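Local coordinates for protein NLP/P60 (Enterococcus faecium, PDB 6B8C) that probably cleaves peptide bonds in bacterial cell-wall peptidoglycan through its NlpC/P60 domain, releasing muropeptides that enhance host immunity, at residues V32-A35 with Y36-G40. Numbering follows the deposited sequence.
Sequences VAEA and YKYIG
The carboxylate of Glu34 is shared by two side chains of the next turn. Tyr38 OH donates to Glu34 OE1 at 2.7 Å, nearly along the Glu34 CD-OE1 bond, with OE1 in the plane of the Tyr38 ring at its edge, whereas Lys37 NZ forms a salt bridge with Glu34 OE2 at 2.8 Å, reaching it from above the carboxylate plane. Glu34 leaves the helix with CG anti to the backbone N (chi1 -180°) and bends at chi2, 74°, which brings the carboxylate across the extended Lys37 chain; the two bonds, one to each oxygen, restrain its rotation. Tyr36 N bonds Val32 O (3.0 Å), whereas Lys37 N and Tyr38 N bond Glu34 O and Ala35 O, three residues back, and a type I turn spans Tyr36 to Ile39. Glu34 and Ala35 are buried; Lys37 and Tyr36 are exposed, the Tyr36 ring alongside Val32 with Val32 O at its edge, 3.2 Å from CD1. This local i to i+3 and i to i+4 packing lies where helix 28-36 of the NlpC/P60 domain joins helix 55-67 and the six-stranded antiparallel sheet: Ala35 meets Phe58 and Val62, Ile109 of strand 106-112 and Ile117 of strand 115-118, while the Tyr38 ring meets Tyr61 edge-to-face.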
ATOM      1  N   VAL A  32      -1.500  10.017  -0.725  1.00 73.30           N
ATOM      2  CA  VAL A  32      -0.043  10.111  -0.801  1.00 70.39           C
ATOM      3  C   VAL A  32       0.501  10.980   0.329  1.00 68.63           C
ATOM      4  O   VAL A  32       1.509  10.642   0.969  1.00 65.70           O
ATOM      5  CB  VAL A  32       0.375  10.650  -2.180  1.00 72.34           C
ATOM      6  CG1 VAL A  32       1.869  10.927  -2.216  1.00 72.00           C
ATOM      7  CG2 VAL A  32      -0.020   9.666  -3.269  1.00 73.07           C
ATOM      8  N   ALA A  33      -0.157  12.111   0.590  1.00 66.92           N
ATOM      9  CA  ALA A  33       0.309  13.014   1.636  1.00 67.50           C
ATOM     10  C   ALA A  33       0.227  12.358   3.008  1.00 66.40           C
ATOM     11  O   ALA A  33       1.104  12.561   3.855  1.00 64.70           O
ATOM     12  CB  ALA A  33      -0.500  14.309   1.605  1.00 70.76           C
ATOM     13  N   GLU A  34      -0.820  11.562   3.245  1.00 67.00           N
ATOM     14  CA  GLU A  34      -0.922  10.848   4.514  1.00 66.06           C
ATOM     15  C   GLU A  34       0.127   9.746   4.614  1.00 62.71           C
ATOM     16  O   GLU A  34       0.710   9.532   5.684  1.00 60.63           O
ATOM     17  CB  GLU A  34      -2.326  10.264   4.679  1.00 68.53           C
ATOM     18  CG  GLU A  34      -2.551   9.494   5.979  1.00 68.76           C
ATOM     19  CD  GLU A  34      -2.673  10.398   7.200  1.00 70.94           C
ATOM     20  OE1 GLU A  34      -2.458   9.910   8.331  1.00 71.60           O
ATOM     21  OE2 GLU A  34      -2.987  11.595   7.032  1.00 73.32           O
ATOM     22  N   ALA A  35       0.381   9.036   3.512  1.00 64.59           N
ATOM     23  CA  ALA A  35       1.366   7.961   3.540  1.00 62.22           C
ATOM     24  C   ALA A  35       2.765   8.498   3.814  1.00 60.71           C
ATOM     25  O   ALA A  35       3.567   7.845   4.492  1.00 58.48           O
ATOM     26  CB  ALA A  35       1.337   7.186   2.222  1.00 63.07           C
ATOM     27  N   TYR A  36       3.075   9.692   3.299  1.00 60.63           N
ATOM     28  CA  TYR A  36       4.402  10.261   3.524  1.00 60.23           C
ATOM     29  C   TYR A  36       4.679  10.548   4.997  1.00 58.75           C
ATOM     30  O   TYR A  36       5.850  10.618   5.391  1.00 56.87           O
ATOM     31  CB  TYR A  36       4.580  11.536   2.699  1.00 63.38           C
ATOM     32  CG  TYR A  36       5.295  11.303   1.385  1.00 64.85           C
ATOM     33  CD1 TYR A  36       4.634  10.738   0.301  1.00 66.65           C
ATOM     34  CD2 TYR A  36       6.632  11.645   1.230  1.00 64.63           C
ATOM     35  CE1 TYR A  36       5.284  10.519  -0.899  1.00 67.40           C
ATOM     36  CE2 TYR A  36       7.291  11.429   0.032  1.00 65.90           C
ATOM     37  CZ  TYR A  36       6.612  10.867  -1.029  1.00 67.57           C
ATOM     38  OH  TYR A  36       7.261  10.651  -2.223  1.00 69.45           O
ATOM     39  N   LYS A  37       3.638  10.691   5.823  1.00 60.14           N
ATOM     40  CA  LYS A  37       3.841  11.005   7.234  1.00 59.68           C
ATOM     41  C   LYS A  37       4.553   9.895   7.995  1.00 57.66           C
ATOM     42  O   LYS A  37       5.094  10.151   9.077  1.00 56.97           O
ATOM     43  CB  LYS A  37       2.501  11.285   7.917  1.00 61.31           C
ATOM     44  CG  LYS A  37       1.711  12.442   7.329  1.00 63.60           C
ATOM     45  CD  LYS A  37       0.352  12.550   8.000  1.00 64.90           C
ATOM     46  CE  LYS A  37      -0.427  13.749   7.492  1.00 68.37           C
ATOM     47  NZ  LYS A  37      -1.751  13.865   8.168  1.00 71.27           N
ATOM     48  N   TYR A  38       4.563   8.670   7.477  1.00 57.41           N
ATOM     49  CA  TYR A  38       5.052   7.531   8.238  1.00 55.71           C
ATOM     50  C   TYR A  38       6.341   6.952   7.672  1.00 53.47           C
ATOM     51  O   TYR A  38       6.737   5.848   8.061  1.00 53.16           O
ATOM     52  CB  TYR A  38       3.957   6.469   8.327  1.00 56.86           C
ATOM     53  CG  TYR A  38       2.665   7.066   8.828  1.00 59.74           C
ATOM     54  CD1 TYR A  38       2.481   7.332  10.180  1.00 61.37           C
ATOM     55  CD2 TYR A  38       1.651   7.412   7.949  1.00 61.14           C
ATOM     56  CE1 TYR A  38       1.314   7.903  10.641  1.00 62.15           C
ATOM     57  CE2 TYR A  38       0.483   7.984   8.399  1.00 63.19           C
ATOM     58  CZ  TYR A  38       0.316   8.227   9.747  1.00 63.81           C
ATOM     59  OH  TYR A  38      -0.853   8.796  10.196  1.00 66.87           O
ATOM     60  N   ILE A  39       7.014   7.682   6.779  1.00 53.57           N
ATOM     61  CA  ILE A  39       8.329   7.271   6.307  1.00 52.25           C
ATOM     62  C   ILE A  39       9.262   7.107   7.496  1.00 51.32           C
ATOM     63  O   ILE A  39       9.295   7.949   8.402  1.00 51.39           O
ATOM     64  CB  ILE A  39       8.864   8.292   5.291  1.00 52.43           C
ATOM     65  CG1 ILE A  39       8.058   8.196   3.995  1.00 52.46           C
ATOM     66  CG2 ILE A  39      10.352   8.091   5.031  1.00 51.65           C
ATOM     67  CD1 ILE A  39       8.371   9.274   3.005  1.00 53.60           C
ATOM     68  N   GLY A  40       9.997   5.999   7.519  1.00 49.98           N
ATOM     69  CA  GLY A  40      10.879   5.700   8.625  1.00 49.63           C
ATOM     70  C   GLY A  40      10.236   4.960   9.776  1.00 50.48           C
ATOM     71  O   GLY A  40      10.927   4.659  10.756  1.00 51.36           O
TER